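PDB 2DDZ: 190aa long hypothetical protein from Pyrococcus horikoshii, which is of unknown function, belongs to the DUF366 family, whose clan also holds class II aminoacyl-tRNA synthetase-like folds, and assembles as a hexamer. Local coordinates for residues S19-H24 and I122-V127; L75-D80 and E174-V179. All coordinates share one frame; numbering follows the deposited sequence.

Contact 1: residues S19-H24 and I122-V127; sequences SAIRSH and ISIATV
Ile21 reaches down from a short 3-10 turn onto strand 118-128 and meets it through its ethyl arm, against one methyl of Ile124 and one of Thr126. Its terminal CD1 lies 4.1 Å from CG2 of Ile124, the two side chains crossing at about a right angle. One carbon further in, CG1 of Ile21 comes within 4.3 Å of CG2 of Thr126. With CG1 set anti to the backbone nitrogen (chi1 -159°), the ethyl arm extends toward the strand, and Ile21 touches two residues on the same strand face with the one branch. Ala125, between them, turns its methyl to the other face, toward helix 81-100.

Thr126 is split in its roles: the methyl serves this apolar patch, while OG1 hydrogen-bonds to the backbone O of Arg187 in the second subunit. Val189 and Val186 of that subunit pack on Ile21 and Ile124, so the patch is shared across the interface.

The turn and the residue after it are held from outside as well. The Ala20 and Arg22 carbonyls accept hydrogen bonds from Lys133 NZ, and Arg22 forms a salt bridge with Glu50. No hydrogen bond crosses between 19-24 and 122-127, whose nearest CA atoms, those of Ile21 and Thr126, remain 8.6 Å apart.

Strand 118-128 pairs antiparallel with strand 131-139; the loop leading from strand 5-8 to helix 25-30 lies over part of one face of this sheet, and helix 81-100 packs on the other.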
ATOM      1  N   SER E  19      15.502  19.246  12.521  1.00 36.37           N
ATOM      2  CA  SER E  19      15.299  19.289  11.071  1.00 34.11           C
ATOM      3  C   SER E  19      15.964  18.164  10.282  1.00 36.19           C
ATOM      4  O   SER E  19      15.706  18.002   9.091  1.00 33.38           O
ATOM      5  CB  SER E  19      15.734  20.653  10.498  1.00 31.91           C
ATOM      6  OG  SER E  19      17.136  20.846  10.604  1.00 46.28           O
ATOM      7  N   ALA E  20      16.812  17.378  10.932  1.00 36.69           N
ATOM      8  CA  ALA E  20      17.461  16.274  10.237  1.00 37.79           C
ATOM      9  C   ALA E  20      16.484  15.109  10.059  1.00 32.88           C
ATOM     10  O   ALA E  20      16.767  14.155   9.340  1.00 36.22           O
ATOM     11  CB  ALA E  20      18.696  15.822  11.004  1.00 34.79           C
ATOM     12  N   ILE E  21      15.327  15.208  10.709  1.00 34.86           N
ATOM     13  CA  ILE E  21      14.291  14.178  10.629  1.00 34.69           C
ATOM     14  C   ILE E  21      13.572  14.220   9.286  1.00 35.56           C
ATOM     15  O   ILE E  21      12.913  13.257   8.903  1.00 36.26           O
ATOM     16  CB  ILE E  21      13.230  14.355  11.739  1.00 30.44           C
ATOM     17  CG1 ILE E  21      12.499  13.033  11.962  1.00 26.97           C
ATOM     18  CG2 ILE E  21      12.249  15.471  11.359  1.00 30.39           C
ATOM     19  CD1 ILE E  21      13.393  11.945  12.517  1.00 27.43           C
ATOM     20  N   ARG E  22      13.703  15.341   8.572  1.00 33.54           N
ATOM     21  CA  ARG E  22      13.058  15.499   7.255  1.00 33.12           C
ATOM     22  C   ARG E  22      13.549  14.531   6.180  1.00 37.12           C
ATOM     23  O   ARG E  22      14.689  14.049   6.210  1.00 38.20           O
ATOM     24  CB  ARG E  22      13.207  16.938   6.696  1.00 26.12           C
ATOM     25  CG  ARG E  22      12.585  17.995   7.629  1.00 41.56           C
ATOM     26  CD  ARG E  22      12.241  19.221   6.879  1.00 54.16           C
ATOM     27  NE  ARG E  22      11.931  20.379   7.659  1.00 64.20           N
ATOM     28  CZ  ARG E  22      11.442  21.474   7.077  1.00 79.33           C
ATOM     29  NH1 ARG E  22      11.126  22.499   7.829  1.00 77.12           N
ATOM     30  NH2 ARG E  22      11.296  21.536   5.746  1.00 83.52           N
ATOM     31  N   SER E  23      12.699  14.312   5.182  1.00 30.49           N
ATOM     32  CA  SER E  23      13.032  13.403   4.098  1.00 35.30           C
ATOM     33  C   SER E  23      14.146  13.923   3.215  1.00 31.80           C
ATOM     34  O   SER E  23      14.253  15.124   2.972  1.00 32.47           O
ATOM     35  CB  SER E  23      11.795  13.090   3.236  1.00 29.85           C
ATOM     36  OG  SER E  23      11.302  14.238   2.560  1.00 33.50           O
ATOM     37  N   HIS E  24      14.963  12.989   2.739  1.00 23.41           N
ATOM     38  CA  HIS E  24      16.088  13.273   1.863  1.00 26.74           C
ATOM     39  C   HIS E  24      17.175  14.105   2.539  1.00 23.93           C
ATOM     40  O   HIS E  24      18.028  14.668   1.871  1.00 37.91           O
ATOM     41  CB  HIS E  24      15.602  13.965   0.586  1.00 23.17           C
ATOM     42  CG  HIS E  24      14.834  13.069  -0.340  1.00 32.07           C
ATOM     43  ND1 HIS E  24      15.441  12.120  -1.136  1.00 28.49           N
ATOM     44  CD2 HIS E  24      13.511  13.008  -0.626  1.00 25.55           C
ATOM     45  CE1 HIS E  24      14.527  11.518  -1.877  1.00 27.67           C
ATOM     46  NE2 HIS E  24      13.348  12.039  -1.586  1.00 33.41           N
ATOM     47  N   ILE E 122      16.848   9.398  23.729  1.00 37.05           N
ATOM     48  CA  ILE E 122      15.644  10.033  23.203  1.00 31.14           C
ATOM     49  C   ILE E 122      15.531   9.443  21.803  1.00 37.96           C
ATOM     50  O   ILE E 122      16.541   9.060  21.186  1.00 32.51           O
ATOM     51  CB  ILE E 122      15.713  11.576  23.106  1.00 40.15           C
ATOM     52  CG1 ILE E 122      16.820  12.009  22.143  1.00 33.78           C
ATOM     53  CG2 ILE E 122      15.836  12.175  24.517  1.00 30.31           C
ATOM     54  CD1 ILE E 122      16.708  13.466  21.727  1.00 33.66           C
ATOM     55  N   SER E 123      14.310   9.339  21.301  1.00 34.54           N
ATOM     56  CA  SER E 123      14.117   8.750  19.988  1.00 31.01           C
ATOM     57  C   SER E 123      12.740   9.065  19.451  1.00 27.95           C
ATOM     58  O   SER E 123      11.832   9.411  20.199  1.00 33.67           O
ATOM     59  CB  SER E 123      14.293   7.222  20.080  1.00 25.82           C
ATOM     60  OG  SER E 123      14.198   6.592  18.812  1.00 29.10           O
ATOM     61  N   ILE E 124      12.596   8.940  18.141  1.00 28.27           N
ATOM     62  CA  ILE E 124      11.324   9.175  17.512  1.00 25.20           C
ATOM     63  C   ILE E 124      11.325   8.511  16.150  1.00 30.31           C
ATOM     64  O   ILE E 124      12.359   8.454  15.474  1.00 26.50           O
ATOM     65  CB  ILE E 124      11.023  10.701  17.407  1.00 33.61           C
ATOM     66  CG1 ILE E 124       9.503  10.916  17.488  1.00 26.16           C
ATOM     67  CG2 ILE E 124      11.605  11.285  16.118  1.00 21.31           C
ATOM     68  CD1 ILE E 124       8.770  10.357  16.303  1.00 61.25           C
ATOM     69  N   ALA E 125      10.169   7.973  15.772  1.00 34.18           N
ATOM     70  CA  ALA E 125      10.007   7.306  14.483  1.00 29.01           C
ATOM     71  C   ALA E 125       8.785   7.850  13.777  1.00 27.71           C
ATOM     72  O   ALA E 125       7.736   7.999  14.390  1.00 26.67           O
ATOM     73  CB  ALA E 125       9.847   5.810  14.682  1.00 26.61           C
ATOM     74  N   THR E 126       8.907   8.129  12.488  1.00 21.26           N
ATOM     75  CA  THR E 126       7.770   8.640  11.751  1.00 27.20           C
ATOM     76  C   THR E 126       7.940   8.429  10.252  1.00 26.06           C
ATOM     77  O   THR E 126       8.815   7.690   9.817  1.00 30.45           O
ATOM     78  CB  THR E 126       7.523  10.151  12.052  1.00 29.16           C
ATOM     79  OG1 THR E 126       6.316  10.569  11.405  1.00 31.37           O
ATOM     80  CG2 THR E 126       8.678  11.008  11.555  1.00 15.88           C
ATOM     81  N   VAL E 127       7.084   9.048   9.456  1.00 24.74           N
ATOM     82  CA  VAL E 127       7.184   8.880   8.019  1.00 23.01           C
ATOM     83  C   VAL E 127       6.981  10.196   7.311  1.00 25.67           C
ATOM     84  O   VAL E 127       6.495  11.174   7.902  1.00 23.23           O
ATOM     85  CB  VAL E 127       6.107   7.887   7.458  1.00 23.11           C
ATOM     86  CG1 VAL E 127       6.170   6.556   8.190  1.00 30.25           C
ATOM     87  CG2 VAL E 127       4.725   8.509   7.566  1.00 17.01           C
TER

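Contact 2: residues L75-D80 and E174-V179; sequences LFWHPD and EEIEKV
The benzo end of the Trp77 indole points at helix 161-184 and meets two aliphatic side chains one helical turn apart. CZ2 of Trp77 lies 4.2 Å from CG2 of Ile176, and the neighbouring ring atom CH2 is 4.5 Å from CG1 of Val179. Both methyls approach the ring obliquely, and the contact is loose van der Waals packing without a hydrogen bond between the segments.

The rotation of the indole follows from its torsions: chi1 of -60° swings the side chain toward the helix, and chi2 of -3° sets the pyrrole edge so that NE1 can bond to Asp35 OD2. That polar grip at the five-membered ring helps fix the orientation in which the six-membered ring is directed at the helix. Leu75, two residues back, braces one face of the indole, with its CD1 3.4 Å above the ring plane and offset toward the rim. Leu83 and Leu87 of helix 81-100 add further apolar contacts to Trp77.

On the helix, Ile176 and Val179 point toward segment 75-80, whereas Glu177 points away. Two of the polar side chains serve other partners: Glu175 and Lys178 make salt bridges with Arg108 and Asp111 of the second subunit, and Trp77 itself packs on Leu82 there.

Inverse gamma turns centred on Phe76 and Pro79 bend the chain, and Asp80 OD1 caps the following helix by bonding to Leu82 N. This is a strand-to-helix connection, from 68-75 to 81-100, whose tryptophan packs against the last helix of the chain, 161-184, at a subunit interface.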
ATOM      1  N   LEU E  75      14.731   5.183   5.387  1.00 28.77           N
ATOM      2  CA  LEU E  75      14.473   3.983   4.615  1.00 31.13           C
ATOM      3  C   LEU E  75      13.344   4.225   3.625  1.00 34.01           C
ATOM      4  O   LEU E  75      12.221   4.585   3.995  1.00 36.29           O
ATOM      5  CB  LEU E  75      14.106   2.823   5.552  1.00 34.55           C
ATOM      6  CG  LEU E  75      15.184   2.419   6.560  1.00 38.65           C
ATOM      7  CD1 LEU E  75      14.706   1.248   7.376  1.00 41.13           C
ATOM      8  CD2 LEU E  75      16.464   2.057   5.818  1.00 37.80           C
ATOM      9  N   PHE E  76      13.652   4.015   2.359  1.00 28.73           N
ATOM     10  CA  PHE E  76      12.677   4.204   1.317  1.00 33.38           C
ATOM     11  C   PHE E  76      11.881   2.927   1.113  1.00 31.47           C
ATOM     12  O   PHE E  76      12.006   2.229   0.108  1.00 35.39           O
ATOM     13  CB  PHE E  76      13.385   4.655   0.044  1.00 33.82           C
ATOM     14  CG  PHE E  76      14.057   5.990   0.190  1.00 40.33           C
ATOM     15  CD1 PHE E  76      15.325   6.088   0.761  1.00 27.77           C
ATOM     16  CD2 PHE E  76      13.394   7.160  -0.193  1.00 28.96           C
ATOM     17  CE1 PHE E  76      15.927   7.342   0.948  1.00 30.92           C
ATOM     18  CE2 PHE E  76      13.987   8.420  -0.013  1.00 33.42           C
ATOM     19  CZ  PHE E  76      15.253   8.510   0.558  1.00 27.88           C
ATOM     20  N   TRP E  77      11.075   2.626   2.116  1.00 31.70           N
ATOM     21  CA  TRP E  77      10.220   1.458   2.121  1.00 41.45           C
ATOM     22  C   TRP E  77       8.827   2.034   2.109  1.00 41.78           C
ATOM     23  O   TRP E  77       8.667   3.235   1.931  1.00 47.70           O
ATOM     24  CB  TRP E  77      10.449   0.660   3.405  1.00 38.60           C
ATOM     25  CG  TRP E  77      11.866   0.184   3.556  1.00 45.00           C
ATOM     26  CD1 TRP E  77      12.890   0.340   2.659  1.00 44.40           C
ATOM     27  CD2 TRP E  77      12.401  -0.580   4.642  1.00 45.22           C
ATOM     28  NE1 TRP E  77      14.023  -0.284   3.117  1.00 43.76           N
ATOM     29  CE2 TRP E  77      13.752  -0.857   4.332  1.00 50.18           C
ATOM     30  CE3 TRP E  77      11.870  -1.060   5.847  1.00 43.03           C
ATOM     31  CZ2 TRP E  77      14.578  -1.598   5.183  1.00 46.84           C
ATOM     32  CZ3 TRP E  77      12.691  -1.795   6.692  1.00 37.34           C
ATOM     33  CH2 TRP E  77      14.031  -2.056   6.354  1.00 42.48           C
ATOM     34  N   HIS E  78       7.818   1.194   2.294  1.00 40.25           N
ATOM     35  CA  HIS E  78       6.457   1.706   2.320  1.00 47.70           C
ATOM     36  C   HIS E  78       6.388   2.631   3.535  1.00 45.73           C
ATOM     37  O   HIS E  78       6.705   2.214   4.646  1.00 54.29           O
ATOM     38  CB  HIS E  78       5.444   0.574   2.485  1.00 51.57           C
ATOM     39  CG  HIS E  78       4.022   1.016   2.313  1.00 71.88           C
ATOM     40  ND1 HIS E  78       2.954   0.348   2.873  1.00 77.28           N
ATOM     41  CD2 HIS E  78       3.494   2.059   1.629  1.00 75.56           C
ATOM     42  CE1 HIS E  78       1.830   0.961   2.541  1.00 76.84           C
ATOM     43  NE2 HIS E  78       2.131   2.001   1.787  1.00 81.62           N
ATOM     44  N   PRO E  79       5.990   3.903   3.343  1.00 40.00           N
ATOM     45  CA  PRO E  79       5.909   4.833   4.479  1.00 35.51           C
ATOM     46  C   PRO E  79       4.779   4.485   5.446  1.00 38.83           C
ATOM     47  O   PRO E  79       3.815   5.226   5.587  1.00 43.53           O
ATOM     48  CB  PRO E  79       5.698   6.191   3.802  1.00 43.13           C
ATOM     49  CG  PRO E  79       6.350   6.005   2.453  1.00 45.22           C
ATOM     50  CD  PRO E  79       5.838   4.631   2.074  1.00 33.53           C
ATOM     51  N   ASP E  80       4.934   3.357   6.128  1.00 43.10           N
ATOM     52  CA  ASP E  80       3.951   2.850   7.080  1.00 34.67           C
ATOM     53  C   ASP E  80       4.348   3.205   8.521  1.00 31.42           C
ATOM     54  O   ASP E  80       5.423   2.821   8.974  1.00 31.54           O
ATOM     55  CB  ASP E  80       3.885   1.330   6.920  1.00 33.98           C
ATOM     56  CG  ASP E  80       2.779   0.705   7.724  1.00 37.79           C
ATOM     57  OD1 ASP E  80       2.259   1.366   8.650  1.00 49.87           O
ATOM     58  OD2 ASP E  80       2.438  -0.459   7.430  1.00 50.14           O
ATOM     59  N   GLU E 174      23.790  -3.847  10.415  1.00 44.78           N
ATOM     60  CA  GLU E 174      23.610  -5.296  10.343  1.00 47.19           C
ATOM     61  C   GLU E 174      22.188  -5.689  10.720  1.00 42.22           C
ATOM     62  O   GLU E 174      21.625  -6.624  10.157  1.00 42.53           O
ATOM     63  CB  GLU E 174      24.588  -6.013  11.270  1.00 41.42           C
ATOM     64  CG  GLU E 174      26.039  -5.823  10.902  1.00 67.95           C
ATOM     65  CD  GLU E 174      26.962  -6.686  11.739  1.00 82.90           C
ATOM     66  OE1 GLU E 174      26.530  -7.149  12.821  1.00 88.04           O
ATOM     67  OE2 GLU E 174      28.120  -6.891  11.319  1.00 86.29           O
ATOM     68  N   GLU E 175      21.612  -4.973  11.679  1.00 42.85           N
ATOM     69  CA  GLU E 175      20.255  -5.259  12.122  1.00 44.79           C
ATOM     70  C   GLU E 175      19.293  -5.059  10.964  1.00 45.93           C
ATOM     71  O   GLU E 175      18.462  -5.920  10.667  1.00 44.07           O
ATOM     72  CB  GLU E 175      19.863  -4.330  13.271  1.00 42.98           C
ATOM     73  CG  GLU E 175      18.620  -4.770  14.029  1.00 48.66           C
ATOM     74  CD  GLU E 175      18.777  -6.147  14.654  1.00 53.05           C
ATOM     75  OE1 GLU E 175      19.855  -6.419  15.231  1.00 55.35           O
ATOM     76  OE2 GLU E 175      17.825  -6.956  14.576  1.00 49.88           O
ATOM     77  N   ILE E 176      19.420  -3.912  10.309  1.00 41.29           N
ATOM     78  CA  ILE E 176      18.558  -3.580   9.190  1.00 42.00           C
ATOM     79  C   ILE E 176      18.707  -4.570   8.037  1.00 44.37           C
ATOM     80  O   ILE E 176      17.708  -5.016   7.471  1.00 45.50           O
ATOM     81  CB  ILE E 176      18.843  -2.146   8.701  1.00 32.28           C
ATOM     82  CG1 ILE E 176      18.328  -1.155   9.743  1.00 35.20           C
ATOM     83  CG2 ILE E 176      18.200  -1.916   7.347  1.00 34.83           C
ATOM     84  CD1 ILE E 176      18.768   0.264   9.528  1.00 50.54           C
ATOM     85  N   GLU E 177      19.946  -4.926   7.706  1.00 42.33           N
ATOM     86  CA  GLU E 177      20.198  -5.863   6.619  1.00 44.62           C
ATOM     87  C   GLU E 177      19.674  -7.272   6.893  1.00 40.87           C
ATOM     88  O   GLU E 177      19.335  -7.992   5.956  1.00 45.27           O
ATOM     89  CB  GLU E 177      21.691  -5.891   6.275  1.00 58.47           C
ATOM     90  CG  GLU E 177      22.172  -4.553   5.716  1.00 83.55           C
ATOM     91  CD  GLU E 177      23.615  -4.568   5.248  1.00100.15           C
ATOM     92  OE1 GLU E 177      24.496  -5.010   6.019  1.00106.88           O
ATOM     93  OE2 GLU E 177      23.867  -4.126   4.105  1.00109.77           O
ATOM     94  N   LYS E 178      19.613  -7.671   8.167  1.00 31.72           N
ATOM     95  CA  LYS E 178      19.068  -8.976   8.489  1.00 43.28           C
ATOM     96  C   LYS E 178      17.539  -8.865   8.395  1.00 37.63           C
ATOM     97  O   LYS E 178      16.869  -9.822   8.021  1.00 37.19           O
ATOM     98  CB  LYS E 178      19.471  -9.447   9.889  1.00 48.54           C
ATOM     99  CG  LYS E 178      18.857 -10.815  10.278  1.00 58.74           C
ATOM    100  CD  LYS E 178      19.590 -12.017   9.661  1.00 61.03           C
ATOM    101  CE  LYS E 178      18.892 -13.349   9.985  1.00 71.40           C
ATOM    102  NZ  LYS E 178      18.233 -13.393  11.336  1.00 70.14           N
ATOM    103  N   VAL E 179      16.984  -7.691   8.712  1.00 38.02           N
ATOM    104  CA  VAL E 179      15.537  -7.493   8.610  1.00 29.85           C
ATOM    105  C   VAL E 179      15.089  -7.629   7.155  1.00 26.39           C
ATOM    106  O   VAL E 179      14.000  -8.149   6.859  1.00 33.22           O
ATOM    107  CB  VAL E 179      15.097  -6.083   9.060  1.00 32.15           C
ATOM    108  CG1 VAL E 179      13.631  -5.869   8.672  1.00 32.83           C
ATOM    109  CG2 VAL E 179      15.266  -5.926  10.568  1.00 27.61           C
TER

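Overall arrangement
Both contacts are buried and apolar, and neither has a hydrogen bond between its segments, but they occupy different depths. The centre of contact 1 lies about 9 Å from that of the chain, and this contact joins a loop to the sheet by aliphatic side chains; contact 2, centred about 14 Å out, sets an aromatic ring against a helix. Their centres are about 15 Å apart and their segments alternate along the sequence. They meet directly: CE1 of His24 is 3.7 Å from CE2 of Phe76, and Val127 packs on Pro79 and Asp80. Helix 81-100 packs beside both, and each reaches the second subunit, contact 1 near its C-terminal tail and contact 2 near its Leu82 and Ser86.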